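Local atomic coordinates of citrate synthase (Thermotoga maritima, PDB entry 2P2W), a protein that probably catalyses the condensation of oxaloacetate with acetyl-CoA and water to give citrate and CoA, a step of the tricarboxylic acid cycle. Residues Val266-Phe277 against Tyr302-Leu310; Gly212-Glu223 against Phe312-Leu320. All coordinates share one frame; numbering follows the deposited sequence.

Interaction 1 (Val266-Phe277 against Tyr302-Leu310); sequences VLQEHFPDSKLF and YSSVLFEEL
S274 and E309 make the polar link of this contact. The S274 hydroxyl gives its proton to E309 OE2 over 2.7 Å, reaching the carboxylate from above its plane, 58° out of it. The same oxygen accepts from F277 N at 3.0 Å, so S274 is the N-cap of helix 275-289 and its OG is engaged as donor and acceptor at once. A turn about its CB-CG bond (chi2 -57°) folds the E309 chain so that the carboxylate comes to S274. Sitting beside a helix start, that carboxylate is probably stabilised in its charged form.

Nearer the backbone, E309 CB sits over the middle of the F271 ring, 3.8 Å from its centroid, a CH-pi contact on one face. The type I turn from F271 to S274 brings both partners of E309 to the same end of helix 299-309.

The rest is apolar. L267 splits its methyls: CD1 lies 3.8 Å from V305 CG1 and also touches the Y302 ring, while CD2 rests 3.8 Å from L306 CA. F277 and Y302 meet through their CE1 atoms, 3.8 Å apart, and Y302 OH continues to E284. L276 CD1 presses on the aliphatic part of E308, 3.4 Å from CG; the E308 carboxylate itself pairs with R314.

Segments 266-270 and 302-309 run at 35° to each other, too far apart for backbone contact, with leucine, valine and aromatic side chains filling the interval. This is helix packing of the all-alpha citrate synthase fold, in the small domain of relatives, where helix 299-309, carrying the predicted catalytic D300, packs on 266-277.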
loop_
_atom_site.group_PDB
_atom_site.type_symbol
_atom_site.label_atom_id
_atom_site.label_comp_id
_atom_site.label_asym_id
_atom_site.label_seq_id
_atom_site.Cartn_x
_atom_site.Cartn_y
_atom_site.Cartn_z
ATOM N N VAL A 266 27.920 17.779 0.344
ATOM C CA VAL A 266 28.531 16.668 1.067
ATOM C C VAL A 266 29.493 15.929 0.140
ATOM O O VAL A 266 30.646 15.670 0.495
ATOM C CB VAL A 266 27.458 15.683 1.566
ATOM C CG1 VAL A 266 28.112 14.412 2.084
ATOM C CG2 VAL A 266 26.621 16.342 2.658
ATOM N N LEU A 267 29.011 15.592 -1.051
ATOM C CA LEU A 267 29.830 14.887 -2.029
ATOM C C LEU A 267 31.014 15.741 -2.487
ATOM O O LEU A 267 32.129 15.241 -2.644
ATOM C CB LEU A 267 28.973 14.485 -3.230
ATOM C CG LEU A 267 27.940 13.392 -2.924
ATOM C CD1 LEU A 267 26.927 13.271 -4.061
ATOM C CD2 LEU A 267 28.665 12.076 -2.706
ATOM N N GLN A 268 30.771 17.030 -2.693
ATOM C CA GLN A 268 31.829 17.933 -3.128
ATOM C C GLN A 268 32.948 17.982 -2.094
ATOM O O GLN A 268 34.128 18.055 -2.439
ATOM C CB GLN A 268 31.278 19.348 -3.330
ATOM C CG GLN A 268 32.263 20.286 -4.015
ATOM C CD GLN A 268 32.513 19.882 -5.450
ATOM O OE1 GLN A 268 31.604 19.927 -6.284
ATOM N NE2 GLN A 268 33.747 19.471 -5.751
ATOM N N GLU A 269 32.566 17.941 -0.822
ATOM C CA GLU A 269 33.532 18.011 0.260
ATOM C C GLU A 269 34.190 16.682 0.616
ATOM O O GLU A 269 35.337 16.664 1.066
ATOM C CB GLU A 269 32.871 18.612 1.504
ATOM C CG GLU A 269 32.739 20.129 1.439
ATOM C CD GLU A 269 31.855 20.703 2.531
ATOM O OE1 GLU A 269 31.487 19.956 3.463
ATOM O OE2 GLU A 269 31.524 21.908 2.452
ATOM N N HIS A 270 33.490 15.570 0.399
ATOM C CA HIS A 270 34.048 14.266 0.752
ATOM C C HIS A 270 34.358 13.288 -0.374
ATOM O O HIS A 270 35.196 12.402 -0.200
ATOM C CB HIS A 270 33.145 13.577 1.774
ATOM C CG HIS A 270 33.036 14.318 3.069
ATOM N ND1 HIS A 270 32.177 15.380 3.249
ATOM C CD2 HIS A 270 33.711 14.178 4.234
ATOM C CE1 HIS A 270 32.324 15.859 4.470
ATOM N NE2 HIS A 270 33.249 15.147 5.089
ATOM N N PHE A 271 33.687 13.432 -1.514
ATOM C CA PHE A 271 33.929 12.545 -2.653
ATOM C C PHE A 271 33.962 13.326 -3.970
ATOM O O PHE A 271 33.292 12.961 -4.935
ATOM C CB PHE A 271 32.840 11.464 -2.733
ATOM C CG PHE A 271 32.751 10.600 -1.508
ATOM C CD1 PHE A 271 33.569 9.481 -1.371
ATOM C CD2 PHE A 271 31.864 10.912 -0.480
ATOM C CE1 PHE A 271 33.505 8.681 -0.224
ATOM C CE2 PHE A 271 31.790 10.121 0.669
ATOM C CZ PHE A 271 32.613 9.004 0.795
ATOM N N PRO A 272 34.775 14.393 -4.034
ATOM C CA PRO A 272 34.889 15.231 -5.235
ATOM C C PRO A 272 35.398 14.505 -6.470
ATOM O O PRO A 272 35.142 14.927 -7.595
ATOM C CB PRO A 272 35.872 16.334 -4.819
ATOM C CG PRO A 272 36.739 15.685 -3.766
ATOM C CD PRO A 272 35.869 14.681 -3.091
ATOM N N ASP A 273 36.128 13.418 -6.253
ATOM C CA ASP A 273 36.714 12.667 -7.351
ATOM C C ASP A 273 35.920 11.450 -7.790
ATOM O O ASP A 273 36.367 10.685 -8.639
ATOM C CB ASP A 273 38.142 12.288 -6.971
ATOM C CG ASP A 273 38.979 13.511 -6.650
ATOM O OD1 ASP A 273 38.730 14.569 -7.267
ATOM O OD2 ASP A 273 39.878 13.421 -5.794
ATOM N N SER A 274 34.738 11.275 -7.209
ATOM C CA SER A 274 33.872 10.173 -7.588
ATOM C C SER A 274 33.419 10.397 -9.034
ATOM O O SER A 274 32.876 11.456 -9.364
ATOM C CB SER A 274 32.647 10.126 -6.674
ATOM O OG SER A 274 31.549 9.530 -7.345
ATOM N N LYS A 275 33.656 9.407 -9.890
ATOM C CA LYS A 275 33.265 9.493 -11.297
ATOM C C LYS A 275 31.758 9.743 -11.393
ATOM O O LYS A 275 31.299 10.544 -12.206
ATOM C CB LYS A 275 33.632 8.186 -12.013
ATOM C CG LYS A 275 33.180 8.069 -13.464
ATOM C CD LYS A 275 34.064 8.844 -14.435
ATOM C CE LYS A 275 33.487 10.202 -14.797
ATOM N NZ LYS A 275 34.403 10.928 -15.735
ATOM N N LEU A 276 30.992 9.050 -10.557
ATOM C CA LEU A 276 29.543 9.212 -10.547
ATOM C C LEU A 276 29.177 10.653 -10.211
ATOM O O LEU A 276 28.336 11.263 -10.873
ATOM C CB LEU A 276 28.908 8.260 -9.523
ATOM C CG LEU A 276 29.008 6.769 -9.864
ATOM C CD1 LEU A 276 28.489 5.923 -8.703
ATOM C CD2 LEU A 276 28.204 6.488 -11.136
ATOM N N PHE A 277 29.815 11.202 -9.183
ATOM C CA PHE A 277 29.528 12.569 -8.791
ATOM C C PHE A 277 29.867 13.549 -9.914
ATOM O O PHE A 277 29.087 14.456 -10.199
ATOM C CB PHE A 277 30.305 12.946 -7.526
ATOM C CG PHE A 277 30.095 14.369 -7.091
ATOM C CD1 PHE A 277 28.818 14.835 -6.783
ATOM C CD2 PHE A 277 31.169 15.250 -7.001
ATOM C CE1 PHE A 277 28.614 16.161 -6.390
ATOM C CE2 PHE A 277 30.975 16.574 -6.611
ATOM C CZ PHE A 277 29.695 17.031 -6.305
ATOM N N TYR A 302 21.657 12.968 -5.921
ATOM C CA TYR A 302 22.837 12.910 -5.075
ATOM C C TYR A 302 22.786 11.935 -3.911
ATOM O O TYR A 302 23.831 11.481 -3.445
ATOM C CB TYR A 302 23.173 14.317 -4.586
ATOM C CG TYR A 302 23.545 15.237 -5.726
ATOM C CD1 TYR A 302 24.660 14.967 -6.527
ATOM C CD2 TYR A 302 22.774 16.360 -6.024
ATOM C CE1 TYR A 302 24.993 15.789 -7.594
ATOM C CE2 TYR A 302 23.099 17.194 -7.089
ATOM C CZ TYR A 302 24.208 16.903 -7.871
ATOM O OH TYR A 302 24.523 17.719 -8.932
ATOM N N SER A 303 21.593 11.610 -3.426
ATOM C CA SER A 303 21.504 10.652 -2.332
ATOM C C SER A 303 22.029 9.311 -2.847
ATOM O O SER A 303 22.760 8.610 -2.143
ATOM C CB SER A 303 20.058 10.489 -1.850
ATOM O OG SER A 303 19.260 9.853 -2.831
ATOM N N SER A 304 21.661 8.968 -4.079
ATOM C CA SER A 304 22.101 7.710 -4.678
ATOM C C SER A 304 23.622 7.666 -4.810
ATOM O O SER A 304 24.245 6.644 -4.522
ATOM C CB SER A 304 21.456 7.504 -6.056
ATOM O OG SER A 304 21.893 8.471 -6.995
ATOM N N VAL A 305 24.223 8.773 -5.241
ATOM C CA VAL A 305 25.677 8.815 -5.388
ATOM C C VAL A 305 26.352 8.668 -4.022
ATOM O O VAL A 305 27.344 7.948 -3.885
ATOM C CB VAL A 305 26.138 10.130 -6.074
ATOM C CG1 VAL A 305 27.664 10.195 -6.115
ATOM C CG2 VAL A 305 25.591 10.181 -7.503
ATOM N N LEU A 306 25.808 9.330 -3.005
ATOM C CA LEU A 306 26.380 9.223 -1.668
ATOM C C LEU A 306 26.303 7.783 -1.160
ATOM O O LEU A 306 27.294 7.243 -0.663
ATOM C CB LEU A 306 25.656 10.152 -0.685
ATOM C CG LEU A 306 26.137 10.059 0.772
ATOM C CD1 LEU A 306 27.613 10.425 0.838
ATOM C CD2 LEU A 306 25.320 10.984 1.671
ATOM N N PHE A 307 25.131 7.161 -1.282
ATOM C CA PHE A 307 24.964 5.788 -0.817
ATOM C C PHE A 307 25.947 4.852 -1.511
ATOM O O PHE A 307 26.496 3.935 -0.891
ATOM C CB PHE A 307 23.527 5.304 -1.052
ATOM C CG PHE A 307 22.494 6.052 -0.249
ATOM C CD1 PHE A 307 22.819 6.611 0.985
ATOM C CD2 PHE A 307 21.188 6.169 -0.713
ATOM C CE1 PHE A 307 21.854 7.277 1.746
ATOM C CE2 PHE A 307 20.221 6.832 0.039
ATOM C CZ PHE A 307 20.555 7.384 1.269
ATOM N N GLU A 308 26.162 5.079 -2.800
ATOM C CA GLU A 308 27.101 4.261 -3.558
ATOM C C GLU A 308 28.506 4.441 -2.989
ATOM O O GLU A 308 29.200 3.464 -2.702
ATOM C CB GLU A 308 27.099 4.667 -5.037
ATOM C CG GLU A 308 28.211 4.013 -5.862
ATOM C CD GLU A 308 27.737 2.816 -6.672
ATOM O OE1 GLU A 308 26.659 2.261 -6.361
ATOM O OE2 GLU A 308 28.454 2.425 -7.617
ATOM N N GLU A 309 28.924 5.695 -2.825
ATOM C CA GLU A 309 30.266 5.977 -2.314
ATOM C C GLU A 309 30.452 5.484 -0.876
ATOM O O GLU A 309 31.566 5.231 -0.428
ATOM C CB GLU A 309 30.561 7.485 -2.406
ATOM C CG GLU A 309 30.595 8.038 -3.850
ATOM C CD GLU A 309 31.608 7.312 -4.724
ATOM O OE1 GLU A 309 32.630 6.867 -4.217
ATOM O OE2 GLU A 309 31.376 7.242 -5.933
ATOM N N LEU A 310 29.329 5.378 -0.124
ATOM C CA LEU A 310 29.432 4.899 1.263
ATOM C C LEU A 310 29.508 3.370 1.328
ATOM O O LEU A 310 29.631 2.776 2.395
ATOM C CB LEU A 310 28.210 5.361 2.046
ATOM C CG LEU A 310 28.193 6.846 2.356
ATOM C CD1 LEU A 310 26.973 7.216 3.226
ATOM C CD2 LEU A 310 29.438 7.308 3.126
#

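Interaction 2 (Gly212-Glu223 against Phe312-Leu320)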
loop_
_atom_site.group_PDB
_atom_site.type_symbol
_atom_site.label_atom_id
_atom_site.label_comp_id
_atom_site.label_asym_id
_atom_site.label_seq_id
_atom_site.Cartn_x
_atom_site.Cartn_y
_atom_site.Cartn_z
ATOM N N GLY A 212 10.754 7.119 -4.956
ATOM C CA GLY A 212 12.062 6.864 -4.333
ATOM C C GLY A 212 12.980 5.973 -5.200
ATOM O O GLY A 212 14.199 6.071 -5.160
ATOM N N GLY A 213 12.353 5.082 -5.959
ATOM C CA GLY A 213 13.099 4.152 -6.794
ATOM C C GLY A 213 14.007 4.817 -7.814
ATOM O O GLY A 213 14.889 4.170 -8.378
ATOM N N ALA A 214 13.790 6.105 -8.069
ATOM C CA ALA A 214 14.626 6.827 -9.020
ATOM C C ALA A 214 16.075 6.799 -8.522
ATOM O O ALA A 214 17.015 6.873 -9.313
ATOM C CB ALA A 214 14.141 8.272 -9.164
ATOM N N SER A 215 16.250 6.675 -7.209
ATOM C CA SER A 215 17.590 6.633 -6.631
ATOM C C SER A 215 18.378 5.417 -7.127
ATOM O O SER A 215 19.593 5.491 -7.303
ATOM C CB SER A 215 17.516 6.616 -5.100
ATOM O OG SER A 215 16.898 5.434 -4.615
ATOM N N GLU A 216 17.691 4.301 -7.362
ATOM C CA GLU A 216 18.368 3.097 -7.839
ATOM C C GLU A 216 18.625 3.176 -9.343
ATOM O O GLU A 216 19.474 2.461 -9.872
ATOM C CB GLU A 216 17.536 1.852 -7.517
ATOM C CG GLU A 216 17.135 1.759 -6.050
ATOM C CD GLU A 216 16.534 0.417 -5.676
ATOM O OE1 GLU A 216 16.170 -0.355 -6.593
ATOM O OE2 GLU A 216 16.419 0.147 -4.457
ATOM N N LYS A 217 17.893 4.049 -10.028
ATOM C CA LYS A 217 18.068 4.211 -11.472
ATOM C C LYS A 217 19.155 5.216 -11.841
ATOM O O LYS A 217 19.646 5.274 -12.956
ATOM C CB LYS A 217 16.730 4.669 -12.075
ATOM C CG LYS A 217 15.792 3.489 -12.365
ATOM C CD LYS A 217 15.603 3.197 -13.858
ATOM C CE LYS A 217 14.772 1.933 -14.111
ATOM N NZ LYS A 217 15.386 1.168 -15.197
ATOM N N VAL A 218 19.505 6.090 -10.876
ATOM C CA VAL A 218 20.479 7.122 -11.209
ATOM C C VAL A 218 21.881 6.585 -11.541
ATOM O O VAL A 218 22.475 6.923 -12.559
ATOM C CB VAL A 218 20.488 8.210 -10.137
ATOM C CG1 VAL A 218 21.733 9.087 -10.307
ATOM C CG2 VAL A 218 19.251 9.090 -10.294
ATOM N N PRO A 219 22.464 5.773 -10.655
ATOM C CA PRO A 219 23.780 5.215 -10.926
ATOM C C PRO A 219 23.920 4.618 -12.347
ATOM O O PRO A 219 24.842 4.923 -13.087
ATOM C CB PRO A 219 24.076 4.214 -9.810
ATOM C CG PRO A 219 23.347 4.758 -8.587
ATOM C CD PRO A 219 22.055 5.376 -9.301
ATOM N N PRO A 220 22.977 3.747 -12.749
ATOM C CA PRO A 220 23.027 3.132 -14.085
ATOM C C PRO A 220 22.885 4.175 -15.201
ATOM O O PRO A 220 23.472 4.044 -16.286
ATOM C CB PRO A 220 21.844 2.162 -14.070
ATOM C CG PRO A 220 21.098 2.187 -12.763
ATOM C CD PRO A 220 21.841 3.219 -11.975
ATOM N N MET A 221 22.092 5.205 -14.932
ATOM C CA MET A 221 21.885 6.268 -15.907
ATOM C C MET A 221 23.182 7.048 -16.066
ATOM O O MET A 221 23.591 7.374 -17.181
ATOM C CB MET A 221 20.775 7.210 -15.445
ATOM C CG MET A 221 20.543 8.376 -16.388
ATOM S SD MET A 221 19.627 9.715 -15.611
ATOM C CE MET A 221 20.856 10.365 -14.497
ATOM N N LEU A 222 23.826 7.346 -14.942
ATOM C CA LEU A 222 25.087 8.079 -14.966
ATOM C C LEU A 222 26.133 7.287 -15.749
ATOM O O LEU A 222 26.900 7.850 -16.532
ATOM C CB LEU A 222 25.574 8.332 -13.531
ATOM C CG LEU A 222 24.663 9.234 -12.687
ATOM C CD1 LEU A 222 25.187 9.324 -11.254
ATOM C CD2 LEU A 222 24.584 10.614 -13.327
ATOM N N GLU A 223 26.157 5.973 -15.545
ATOM C CA GLU A 223 27.111 5.121 -16.241
ATOM C C GLU A 223 26.771 5.038 -17.726
ATOM O O GLU A 223 27.667 4.955 -18.576
ATOM C CB GLU A 223 27.144 3.739 -15.574
ATOM C CG GLU A 223 27.946 3.795 -14.270
ATOM C CD GLU A 223 27.628 2.699 -13.262
ATOM O OE1 GLU A 223 26.646 1.957 -13.450
ATOM O OE2 GLU A 223 28.359 2.609 -12.253
ATOM N N PHE A 312 27.044 1.022 0.063
ATOM C CA PHE A 312 25.799 0.261 0.143
ATOM C C PHE A 312 25.374 -0.301 -1.211
ATOM O O PHE A 312 25.623 0.310 -2.249
ATOM C CB PHE A 312 24.667 1.134 0.692
ATOM C CG PHE A 312 24.833 1.504 2.135
ATOM C CD1 PHE A 312 24.338 0.673 3.133
ATOM C CD2 PHE A 312 25.510 2.661 2.500
ATOM C CE1 PHE A 312 24.517 0.987 4.481
ATOM C CE2 PHE A 312 25.695 2.988 3.850
ATOM C CZ PHE A 312 25.196 2.146 4.839
ATOM N N PRO A 313 24.729 -1.483 -1.212
ATOM C CA PRO A 313 24.262 -2.125 -2.447
ATOM C C PRO A 313 23.175 -1.258 -3.082
ATOM O O PRO A 313 22.330 -0.708 -2.380
ATOM C CB PRO A 313 23.689 -3.458 -1.961
ATOM C CG PRO A 313 23.790 -3.607 -0.478
ATOM C CD PRO A 313 24.426 -2.320 -0.039
ATOM N N ARG A 314 23.190 -1.152 -4.405
ATOM C CA ARG A 314 22.214 -0.336 -5.123
ATOM C C ARG A 314 20.758 -0.745 -4.852
ATOM O O ARG A 314 19.852 0.079 -4.823
ATOM C CB ARG A 314 22.530 -0.408 -6.618
ATOM C CG ARG A 314 23.881 0.235 -6.930
ATOM C CD ARG A 314 24.176 0.324 -8.432
ATOM N NE ARG A 314 25.421 1.074 -8.640
ATOM C CZ ARG A 314 25.834 1.284 -9.903
ATOM N NH1 ARG A 314 25.134 0.817 -10.921
ATOM N NH2 ARG A 314 26.951 1.986 -10.120
ATOM N N ASN A 315 20.525 -2.061 -4.687
ATOM C CA ASN A 315 19.146 -2.492 -4.469
ATOM C C ASN A 315 18.682 -2.288 -3.018
ATOM O O ASN A 315 17.635 -2.769 -2.592
ATOM C CB ASN A 315 18.973 -3.945 -4.938
ATOM C CG ASN A 315 19.654 -4.902 -3.996
ATOM O OD1 ASN A 315 20.662 -4.595 -3.368
ATOM N ND2 ASN A 315 19.092 -6.122 -3.932
ATOM N N MET A 316 19.522 -1.558 -2.241
ATOM C CA MET A 316 19.125 -1.157 -0.892
ATOM C C MET A 316 18.875 0.363 -0.786
ATOM O O MET A 316 18.414 0.871 0.234
ATOM C CB MET A 316 20.217 -1.583 0.108
ATOM C CG MET A 316 19.763 -1.431 1.565
ATOM S SD MET A 316 21.124 -1.513 2.739
ATOM C CE MET A 316 21.388 -3.292 2.696
ATOM N N PHE A 317 19.236 1.098 -1.870
ATOM C CA PHE A 317 19.088 2.564 -1.846
ATOM C C PHE A 317 17.652 3.007 -1.446
ATOM O O PHE A 317 17.474 3.881 -0.611
ATOM C CB PHE A 317 19.415 3.120 -3.239
ATOM C CG PHE A 317 20.894 3.124 -3.541
ATOM C CD1 PHE A 317 21.797 2.463 -2.714
ATOM C CD2 PHE A 317 21.348 3.756 -4.692
ATOM C CE1 PHE A 317 23.152 2.439 -3.047
ATOM C CE2 PHE A 317 22.704 3.724 -5.020
ATOM C CZ PHE A 317 23.606 3.067 -4.200
ATOM N N THR A 318 16.626 2.412 -2.051
ATOM C CA THR A 318 15.262 2.798 -1.714
ATOM C C THR A 318 14.942 2.416 -0.267
ATOM O O THR A 318 14.196 3.117 0.418
ATOM C CB THR A 318 14.227 2.134 -2.659
ATOM O OG1 THR A 318 14.527 2.478 -4.016
ATOM C CG2 THR A 318 12.823 2.632 -2.341
ATOM N N ALA A 319 15.514 1.310 0.202
ATOM C CA ALA A 319 15.278 0.867 1.575
ATOM C C ALA A 319 15.956 1.825 2.557
ATOM O O ALA A 319 15.491 2.001 3.685
ATOM C CB ALA A 319 15.798 -0.555 1.770
ATOM N N LEU A 320 17.060 2.436 2.133
ATOM C CA LEU A 320 17.765 3.395 2.986
ATOM C C LEU A 320 16.896 4.641 3.116
ATOM O O LEU A 320 16.835 5.269 4.175
ATOM C CB LEU A 320 19.122 3.761 2.380
ATOM C CG LEU A 320 20.171 2.645 2.420
ATOM C CD1 LEU A 320 21.383 3.061 1.590
ATOM C CD2 LEU A 320 20.569 2.352 3.861
HETATM O O HOH W 1 16.091 -0.748 -1.774
#
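R314 and E223 form an end-on salt bridge, a link at the exposed end of the contact where helix 214-225 of the all-alpha citrate synthase fold passes the start of helix 317-337. R314 runs straight from CG to NE (chi2 -174°) and so spans the distance to a glutamate two turns along from E216. Its NH2 meets E223 OE2 at 2.6 Å and NH1 meets OE1 at 3.2 Å, each oxygen approached on its syn side, with the carboxylate and guanidinium planes turned 33° apart. P219 closes one guanidinium face, its CB 3.4 Å from R314 CZ. Replacing R314 by an alanine would remove the guanidinium group, and E223 would probably lose its charge partner while P219 would lose the flat group on its CB.

P219, at the kink of its helix, also touches F317: its CG lies 3.8 Å from F317 CE2, at the ring edge. The same edge meets the backbone of S215, whose O is 3.6 Å from F317 CD2, while the R314 CA lies over one face of that ring.

S215 takes the rotamer with OG between its own N and carbonyl carbon (chi1 65°), which swings the hydroxyl back to donate to G212 O at 2.8 Å; that carbonyl accepts from S215 N as well. G212 lies close to a bound citrate, and S215 close to D300, a predicted active-site residue.

E216 reaches out extended beyond CG and crosses T318 at about a right angle. OE1 bonds to H89; OE2 takes a weak bond from T318 N at 3.3 Å. A water donates to E216 OE2 and to N315 O, and accepts from A319 N at 2.9 Å.

Interaction 1 is buried and mostly apolar, with one serine-glutamate bond at its end; interaction 2, only partly buried, relies more on charge, with a salt bridge toward solvent and a glutamate, E216, bridged by a water to the start of helix 317-337. They share no helix, but helices 299-309 and 317-337 are consecutive in the chain, joined by the short connection 310-316. The two contacts also touch directly: E308 of interaction 1 pairs with R314 NE of interaction 2, and S304 packs against S215 and F317. Helix 299-309, bearing the predicted catalytic D300, is thus flanked by 266-277 and by 212-223, the latter starting beside the bound citrate.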